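Local structure of N-acetylglucosamine 2-epimerase (Xylella fastidiosa, 3GT5) at residues Q250-K255 / Q312-A317; L292-A297 / D306-V311. The protein probably acts as a sugar isomerase of the N-acylglucosamine 2-epimerase family, although its own substrate is not established. All coordinates share one frame; numbering follows the deposited sequence.

Interaction 1 of 2, residues Q250-K255 / Q312-A317; sequences QTEWAK and QAESLA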
ATOM      1  N   GLN A 250       6.916   9.012  -1.323  1.00 16.37           N
ATOM      2  CA  GLN A 250       6.957  10.068  -2.320  1.00 15.96           C
ATOM      3  C   GLN A 250       6.632   9.446  -3.686  1.00 15.99           C
ATOM      4  O   GLN A 250       5.869  10.014  -4.486  1.00 17.17           O
ATOM      5  CB  GLN A 250       8.301  10.808  -2.352  1.00 16.99           C
ATOM      6  CG  GLN A 250       8.865  11.123  -0.990  1.00 15.96           C
ATOM      7  CD  GLN A 250       7.930  11.915  -0.116  1.00 16.89           C
ATOM      8  OE1 GLN A 250       7.354  12.910  -0.579  1.00 17.85           O
ATOM      9  NE2 GLN A 250       7.837  11.547   1.160  1.00 15.30           N
ATOM     10  N   THR A 251       7.269   8.298  -3.960  1.00 15.37           N
ATOM     11  CA  THR A 251       7.051   7.613  -5.235  1.00 14.58           C
ATOM     12  C   THR A 251       5.654   7.004  -5.310  1.00 15.17           C
ATOM     13  O   THR A 251       5.017   7.025  -6.373  1.00 16.07           O
ATOM     14  CB  THR A 251       8.145   6.610  -5.561  1.00 13.26           C
ATOM     15  OG1 THR A 251       8.113   5.525  -4.615  1.00 16.39           O
ATOM     16  CG2 THR A 251       9.534   7.357  -5.556  1.00 14.00           C
ATOM     17  N   GLU A 252       5.174   6.476  -4.191  1.00 14.71           N
ATOM     18  CA  GLU A 252       3.798   5.965  -4.137  1.00 15.50           C
ATOM     19  C   GLU A 252       2.809   7.065  -4.452  1.00 15.36           C
ATOM     20  O   GLU A 252       1.842   6.834  -5.184  1.00 14.28           O
ATOM     21  CB  GLU A 252       3.515   5.372  -2.770  1.00 15.43           C
ATOM     22  CG  GLU A 252       2.166   4.690  -2.617  1.00 19.75           C
ATOM     23  CD  GLU A 252       2.076   3.721  -1.429  1.00 22.33           C
ATOM     24  OE1 GLU A 252       3.044   3.553  -0.608  1.00 25.93           O
ATOM     25  OE2 GLU A 252       1.003   3.091  -1.269  1.00 28.35           O
ATOM     26  N   TRP A 253       3.013   8.254  -3.902  1.00 15.52           N
ATOM     27  CA  TRP A 253       2.148   9.392  -4.275  1.00 15.49           C
ATOM     28  C   TRP A 253       2.271   9.741  -5.767  1.00 15.75           C
ATOM     29  O   TRP A 253       1.271  10.081  -6.427  1.00 16.19           O
ATOM     30  CB  TRP A 253       2.467  10.614  -3.417  1.00 16.20           C
ATOM     31  CG  TRP A 253       1.669  10.710  -2.181  1.00 15.93           C
ATOM     32  CD1 TRP A 253       2.118  10.628  -0.889  1.00 16.76           C
ATOM     33  CD2 TRP A 253       0.251  10.888  -2.102  1.00 15.98           C
ATOM     34  NE1 TRP A 253       1.073  10.743  -0.018  1.00 19.18           N
ATOM     35  CE2 TRP A 253      -0.085  10.933  -0.732  1.00 15.83           C
ATOM     36  CE3 TRP A 253      -0.769  11.020  -3.068  1.00 16.43           C
ATOM     37  CZ2 TRP A 253      -1.419  11.084  -0.275  1.00 15.24           C
ATOM     38  CZ3 TRP A 253      -2.092  11.183  -2.611  1.00 17.15           C
ATOM     39  CH2 TRP A 253      -2.392  11.237  -1.238  1.00 15.82           C
ATOM     40  N   ALA A 254       3.488   9.701  -6.311  1.00 15.26           N
ATOM     41  CA  ALA A 254       3.686   9.966  -7.726  1.00 15.38           C
ATOM     42  C   ALA A 254       2.827   9.012  -8.569  1.00 16.01           C
ATOM     43  O   ALA A 254       2.162   9.440  -9.543  1.00 16.28           O
ATOM     44  CB  ALA A 254       5.146   9.871  -8.124  1.00 14.72           C
ATOM     45  N   LYS A 255       2.804   7.745  -8.181  1.00 16.41           N
ATOM     46  CA  LYS A 255       1.959   6.742  -8.834  1.00 16.31           C
ATOM     47  C   LYS A 255       0.470   7.083  -8.707  1.00 14.81           C
ATOM     48  O   LYS A 255      -0.286   7.049  -9.697  1.00 16.13           O
ATOM     49  CB  LYS A 255       2.258   5.372  -8.242  1.00 16.78           C
ATOM     50  CG  LYS A 255       1.514   4.186  -8.895  1.00 18.81           C
ATOM     51  CD  LYS A 255       1.429   2.949  -7.999  1.00 22.49           C
ATOM     52  CE  LYS A 255       0.489   3.142  -6.848  1.00 22.70           C
ATOM     53  NZ  LYS A 255       0.661   2.097  -5.882  1.00 26.24           N
ATOM     54  N   GLN A 312      11.050  -0.297  -3.239  1.00 16.61           N
ATOM     55  CA  GLN A 312      11.485  -0.554  -4.577  1.00 16.96           C
ATOM     56  C   GLN A 312      10.274  -0.728  -5.512  1.00 16.34           C
ATOM     57  O   GLN A 312      10.281  -0.217  -6.615  1.00 17.34           O
ATOM     58  CB  GLN A 312      12.378  -1.793  -4.621  1.00 16.44           C
ATOM     59  CG  GLN A 312      13.329  -2.004  -3.452  1.00 16.92           C
ATOM     60  CD  GLN A 312      14.187  -0.809  -3.065  1.00 16.33           C
ATOM     61  OE1 GLN A 312      14.761  -0.134  -3.910  1.00 19.16           O
ATOM     62  NE2 GLN A 312      14.315  -0.580  -1.761  1.00 16.45           N
ATOM     63  N   ALA A 313       9.271  -1.453  -5.038  1.00 16.70           N
ATOM     64  CA  ALA A 313       8.076  -1.812  -5.849  1.00 16.40           C
ATOM     65  C   ALA A 313       7.262  -0.539  -6.227  1.00 16.42           C
ATOM     66  O   ALA A 313       6.859  -0.347  -7.354  1.00 15.40           O
ATOM     67  CB  ALA A 313       7.223  -2.835  -5.060  1.00 16.43           C
ATOM     68  N   GLU A 314       6.988   0.304  -5.249  1.00 17.25           N
ATOM     69  CA  GLU A 314       6.161   1.491  -5.480  1.00 17.59           C
ATOM     70  C   GLU A 314       6.897   2.426  -6.447  1.00 16.11           C
ATOM     71  O   GLU A 314       6.286   3.096  -7.299  1.00 16.38           O
ATOM     72  CB  GLU A 314       5.847   2.233  -4.172  1.00 18.71           C
ATOM     73  CG  GLU A 314       4.886   1.489  -3.249  1.00 20.89           C
ATOM     74  CD  GLU A 314       3.479   1.277  -3.842  1.00 25.81           C
ATOM     75  OE1 GLU A 314       3.012   2.111  -4.676  1.00 26.74           O
ATOM     76  OE2 GLU A 314       2.819   0.282  -3.481  1.00 26.30           O
ATOM     77  N   SER A 315       8.237   2.451  -6.312  1.00 16.77           N
ATOM     78  CA  SER A 315       9.034   3.302  -7.115  1.00 16.22           C
ATOM     79  C   SER A 315       9.082   2.853  -8.572  1.00 16.66           C
ATOM     80  O   SER A 315       9.054   3.682  -9.484  1.00 16.53           O
ATOM     81  CB  SER A 315      10.433   3.494  -6.524  1.00 16.99           C
ATOM     82  OG  SER A 315      10.326   4.072  -5.234  1.00 17.76           O
ATOM     83  N   LEU A 316       9.190   1.557  -8.818  1.00 16.72           N
ATOM     84  CA  LEU A 316       9.178   1.094 -10.218  1.00 16.73           C
ATOM     85  C   LEU A 316       7.807   1.257 -10.850  1.00 16.61           C
ATOM     86  O   LEU A 316       7.712   1.523 -12.032  1.00 18.05           O
ATOM     87  CB  LEU A 316       9.763  -0.340 -10.363  1.00 18.58           C
ATOM     88  CG  LEU A 316       9.074  -1.495  -9.712  1.00 18.04           C
ATOM     89  CD1 LEU A 316       7.954  -2.021 -10.575  1.00 18.89           C
ATOM     90  CD2 LEU A 316      10.058  -2.677  -9.309  1.00 16.75           C
ATOM     91  N   ALA A 317       6.728   1.165 -10.068  1.00 17.16           N
ATOM     92  CA  ALA A 317       5.391   1.372 -10.629  1.00 16.13           C
ATOM     93  C   ALA A 317       5.241   2.837 -11.021  1.00 16.21           C
ATOM     94  O   ALA A 317       4.794   3.155 -12.153  1.00 15.85           O
ATOM     95  CB  ALA A 317       4.300   0.931  -9.601  1.00 16.57           C
TER
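Thr251 faces Ser315 and Glu252 faces Glu314 where helices 250-255 and 312-317 run side by side in the same general direction, their axes 7.9 Å apart at closest approach and inclined at 36°. At one end two hydroxyls meet tip to tip: Thr251 OG1 lies 2.7 Å from Ser315 OG, close enough for a hydrogen bond, though the threonine hydroxyl can also reach Gly248 O, weakly. Thr251 OG1 stands between the backbone N and the carbonyl carbon (chi1 66°), which turns it to the neighbouring helix, while Thr251 CG2 also lies against Ser315 OG. That serine oxygen is hydrogen-bonded to Val311 O, one turn back in its own helix. Glu314 occupies the middle of the contact. Folded at chi2, it lays its carboxylate against that of Glu252 in a nearly parallel stack, planes 16° apart, with Glu252 OE2 and Glu314 OE2 only 4.0 Å from each other. Lys255 comes from the next turn, bent at chi3, and forms a salt bridge from NZ to Glu314 OE1 at 2.6 Å, meeting the oxygen at its syn lone pair. Glu314 OE2 is bonded to His378 ND1, which gives the carboxylate a partner at each oxygen. Beside the bridge, Lys255 CD rests on Ala317 CB at 3.9 Å. Helix 247-263 also packs against helix 172-189, through Trp253 and Glu252. Buried, roughly parallel neighbours of this kind are consistent with the inner helices of the (alpha/alpha)6 barrel found in this epimerase family.

Interaction 2 of 2, residues L292-A297 / D306-V311; sequences LCYGFA and DKYFWV
Tyr294, with CG anti to its backbone N (chi1 -167°), and Tyr308, with CG beside its own N (chi1 -81°), turn their rings onto one another. The result is a face-to-face stack, centroids 3.7 Å apart and planes at 13°: Tyr308 CE2 sits over the centre of the Tyr294 ring, and Tyr294 CE1 over that of Tyr308. Val311 CG2 meets the edge of the Tyr294 ring, while Val311 CG1 packs on Leu292 CB at 3.8 Å. A water bridges Tyr294 OH and Trp310 NE1, accepting the indole N-H at 2.9 Å. Near the backbone end of the stack, another water ties the backbones together, donating to Leu292 O (2.8 Å) and Asp306 O and accepting from Tyr308 N. Lys307 CE touches Cys293 SG at 3.8 Å, and the ammonium goes on to Asp286, Gly290 O and Gly360 O. Tyr294 and Gly295, both opposite Asp304, form a classic beta bulge. The hairpin of strands 295-296 and 302-308 is extended by strand 357-358 into a small antiparallel sheet; Tyr308 holds the N-cap position of helix 309-326, and Leu292 packs against helices 269-284 and 329-346.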
ATOM      1  N   LEU A 292      16.854   1.650  -3.200  1.00 19.95           N
ATOM      2  CA  LEU A 292      16.449   2.863  -2.509  1.00 18.62           C
ATOM      3  C   LEU A 292      16.447   2.621  -0.995  1.00 18.77           C
ATOM      4  O   LEU A 292      15.811   1.669  -0.484  1.00 18.54           O
ATOM      5  CB  LEU A 292      15.047   3.276  -2.958  1.00 17.34           C
ATOM      6  CG  LEU A 292      14.863   3.680  -4.405  1.00 18.25           C
ATOM      7  CD1 LEU A 292      13.356   3.794  -4.688  1.00 16.75           C
ATOM      8  CD2 LEU A 292      15.562   4.987  -4.668  1.00 17.62           C
ATOM      9  N   CYS A 293      17.159   3.503  -0.272  1.00 19.50           N
ATOM     10  CA  CYS A 293      17.171   3.480   1.197  1.00 20.22           C
ATOM     11  C   CYS A 293      15.802   3.838   1.789  1.00 19.66           C
ATOM     12  O   CYS A 293      14.969   4.445   1.102  1.00 21.29           O
ATOM     13  CB  CYS A 293      18.219   4.468   1.727  1.00 20.66           C
ATOM     14  SG  CYS A 293      19.902   3.968   1.290  1.00 27.92           S
ATOM     15  N   TYR A 294      15.574   3.439   3.029  1.00 19.78           N
ATOM     16  CA  TYR A 294      14.249   3.548   3.661  1.00 18.76           C
ATOM     17  C   TYR A 294      13.853   4.988   4.022  1.00 18.76           C
ATOM     18  O   TYR A 294      12.682   5.361   3.863  1.00 19.80           O
ATOM     19  CB  TYR A 294      14.206   2.720   4.912  1.00 17.80           C
ATOM     20  CG  TYR A 294      12.850   2.470   5.516  1.00 17.92           C
ATOM     21  CD1 TYR A 294      11.777   2.008   4.748  1.00 21.08           C
ATOM     22  CD2 TYR A 294      12.667   2.596   6.880  1.00 21.13           C
ATOM     23  CE1 TYR A 294      10.554   1.696   5.347  1.00 21.59           C
ATOM     24  CE2 TYR A 294      11.447   2.327   7.480  1.00 23.13           C
ATOM     25  CZ  TYR A 294      10.399   1.879   6.706  1.00 25.01           C
ATOM     26  OH  TYR A 294       9.222   1.564   7.340  1.00 31.15           O
ATOM     27  N   GLY A 295      14.813   5.776   4.513  1.00 19.04           N
ATOM     28  CA  GLY A 295      14.480   7.057   5.141  1.00 19.28           C
ATOM     29  C   GLY A 295      15.603   8.067   5.090  1.00 19.83           C
ATOM     30  O   GLY A 295      16.788   7.700   5.112  1.00 20.44           O
ATOM     31  N   PHE A 296      15.240   9.331   4.950  1.00 18.40           N
ATOM     32  CA  PHE A 296      16.203  10.420   5.074  1.00 18.97           C
ATOM     33  C   PHE A 296      15.626  11.543   5.921  1.00 20.45           C
ATOM     34  O   PHE A 296      14.404  11.761   5.979  1.00 19.21           O
ATOM     35  CB  PHE A 296      16.765  10.906   3.719  1.00 19.07           C
ATOM     36  CG  PHE A 296      15.737  11.407   2.749  1.00 18.92           C
ATOM     37  CD1 PHE A 296      15.352  12.723   2.742  1.00 17.68           C
ATOM     38  CD2 PHE A 296      15.213  10.553   1.796  1.00 19.00           C
ATOM     39  CE1 PHE A 296      14.448  13.201   1.789  1.00 17.46           C
ATOM     40  CE2 PHE A 296      14.262  11.004   0.871  1.00 16.95           C
ATOM     41  CZ  PHE A 296      13.876  12.310   0.868  1.00 19.00           C
ATOM     42  N   ALA A 297      16.520  12.197   6.657  1.00 20.30           N
ATOM     43  CA  ALA A 297      16.134  13.304   7.547  1.00 19.44           C
ATOM     44  C   ALA A 297      15.877  14.566   6.734  1.00 19.24           C
ATOM     45  O   ALA A 297      16.196  14.640   5.541  1.00 18.16           O
ATOM     46  CB  ALA A 297      17.274  13.543   8.597  1.00 19.64           C
ATOM     47  N   ASP A 306      18.371   0.596   5.477  1.00 21.81           N
ATOM     48  CA  ASP A 306      17.731  -0.677   5.125  1.00 22.08           C
ATOM     49  C   ASP A 306      16.985  -0.521   3.774  1.00 21.97           C
ATOM     50  O   ASP A 306      16.492   0.572   3.423  1.00 21.21           O
ATOM     51  CB  ASP A 306      16.776  -1.169   6.220  1.00 21.68           C
ATOM     52  CG  ASP A 306      17.493  -1.690   7.484  1.00 23.87           C
ATOM     53  OD1 ASP A 306      18.707  -1.993   7.418  1.00 25.68           O
ATOM     54  OD2 ASP A 306      16.830  -1.739   8.518  1.00 25.04           O
ATOM     55  N   LYS A 307      16.894  -1.628   3.043  1.00 20.46           N
ATOM     56  CA  LYS A 307      16.284  -1.675   1.743  1.00 20.64           C
ATOM     57  C   LYS A 307      15.024  -2.543   1.873  1.00 19.12           C
ATOM     58  O   LYS A 307      15.106  -3.753   2.107  1.00 19.89           O
ATOM     59  CB  LYS A 307      17.241  -2.306   0.714  1.00 21.38           C
ATOM     60  CG  LYS A 307      18.659  -1.720   0.683  1.00 25.59           C
ATOM     61  CD  LYS A 307      18.745  -0.294   0.270  1.00 28.08           C
ATOM     62  CE  LYS A 307      20.205   0.264   0.521  1.00 29.39           C
ATOM     63  NZ  LYS A 307      21.287  -0.458  -0.228  1.00 32.25           N
ATOM     64  N   TYR A 308      13.855  -1.920   1.709  1.00 18.94           N
ATOM     65  CA  TYR A 308      12.593  -2.565   1.925  1.00 17.48           C
ATOM     66  C   TYR A 308      11.962  -2.901   0.570  1.00 17.28           C
ATOM     67  O   TYR A 308      11.985  -2.131  -0.380  1.00 17.50           O
ATOM     68  CB  TYR A 308      11.642  -1.644   2.665  1.00 18.50           C
ATOM     69  CG  TYR A 308      11.835  -1.591   4.167  1.00 19.00           C
ATOM     70  CD1 TYR A 308      10.878  -2.079   5.015  1.00 19.74           C
ATOM     71  CD2 TYR A 308      12.967  -0.984   4.732  1.00 19.96           C
ATOM     72  CE1 TYR A 308      11.038  -2.003   6.399  1.00 24.68           C
ATOM     73  CE2 TYR A 308      13.131  -0.907   6.109  1.00 21.35           C
ATOM     74  CZ  TYR A 308      12.159  -1.388   6.928  1.00 20.96           C
ATOM     75  OH  TYR A 308      12.319  -1.321   8.298  1.00 23.70           O
ATOM     76  N   PHE A 309      11.246  -3.992   0.559  1.00 16.59           N
ATOM     77  CA  PHE A 309      10.595  -4.498  -0.648  1.00 17.39           C
ATOM     78  C   PHE A 309       9.667  -3.453  -1.291  1.00 17.51           C
ATOM     79  O   PHE A 309       9.783  -3.151  -2.476  1.00 16.16           O
ATOM     80  CB  PHE A 309       9.836  -5.813  -0.347  1.00 16.97           C
ATOM     81  CG  PHE A 309       8.525  -5.666   0.405  1.00 18.27           C
ATOM     82  CD1 PHE A 309       7.319  -5.960  -0.213  1.00 18.05           C
ATOM     83  CD2 PHE A 309       8.497  -5.280   1.765  1.00 15.16           C
ATOM     84  CE1 PHE A 309       6.121  -5.830   0.471  1.00 16.36           C
ATOM     85  CE2 PHE A 309       7.295  -5.108   2.430  1.00 17.86           C
ATOM     86  CZ  PHE A 309       6.106  -5.416   1.785  1.00 17.55           C
ATOM     87  N   TRP A 310       8.800  -2.879  -0.464  1.00 17.35           N
ATOM     88  CA  TRP A 310       7.706  -2.046  -0.963  1.00 17.06           C
ATOM     89  C   TRP A 310       8.201  -0.719  -1.510  1.00 17.32           C
ATOM     90  O   TRP A 310       7.631  -0.136  -2.447  1.00 17.33           O
ATOM     91  CB  TRP A 310       6.645  -1.847   0.111  1.00 15.82           C
ATOM     92  CG  TRP A 310       7.047  -0.964   1.291  1.00 16.04           C
ATOM     93  CD1 TRP A 310       7.515  -1.375   2.485  1.00 18.82           C
ATOM     94  CD2 TRP A 310       6.970   0.465   1.350  1.00 18.15           C
ATOM     95  NE1 TRP A 310       7.761  -0.282   3.301  1.00 19.75           N
ATOM     96  CE2 TRP A 310       7.397   0.854   2.640  1.00 20.27           C
ATOM     97  CE3 TRP A 310       6.572   1.449   0.439  1.00 19.86           C
ATOM     98  CZ2 TRP A 310       7.441   2.178   3.055  1.00 21.27           C
ATOM     99  CZ3 TRP A 310       6.632   2.795   0.836  1.00 21.48           C
ATOM    100  CH2 TRP A 310       7.065   3.143   2.147  1.00 22.89           C
ATOM    101  N   VAL A 311       9.310  -0.215  -0.948  1.00 16.72           N
ATOM    102  CA  VAL A 311       9.969   0.995  -1.491  1.00 16.68           C
ATOM    103  C   VAL A 311      10.442   0.844  -2.945  1.00 17.20           C
ATOM    104  O   VAL A 311      10.221   1.703  -3.786  1.00 17.81           O
ATOM    105  CB  VAL A 311      11.134   1.431  -0.542  1.00 16.63           C
ATOM    106  CG1 VAL A 311      11.820   2.676  -1.049  1.00 15.50           C
ATOM    107  CG2 VAL A 311      10.523   1.661   0.888  1.00 16.95           C
TER
HETATM  108  O   HOH W   1      14.175   1.006   1.668  1.00 16.25           O
HETATM  109  O   HOH W   2       7.817  -0.628   6.142  1.00 24.82           O

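Both interactions share helix 309-326, and their centres lie 12 Å apart: interaction 2 holds its N-terminal end to the hairpin, and interaction 1 follows one turn further on. Gln312 joins them, its OE1 2.8 Å from Leu292 N in a probable hydrogen bond, and Leu292 CD1 packs on Ser315 OG. On another side Glu252 OE1 approaches Trp310 CZ3 at 3.9 Å. His378 touches both contacts, bonded to Glu314 and lying against the ring of Trp310, which also meets His249. This cluster of histidine, tryptophan and carboxylate side chains at the helix start is consistent with the sugar-binding end of the barrel in related epimerases.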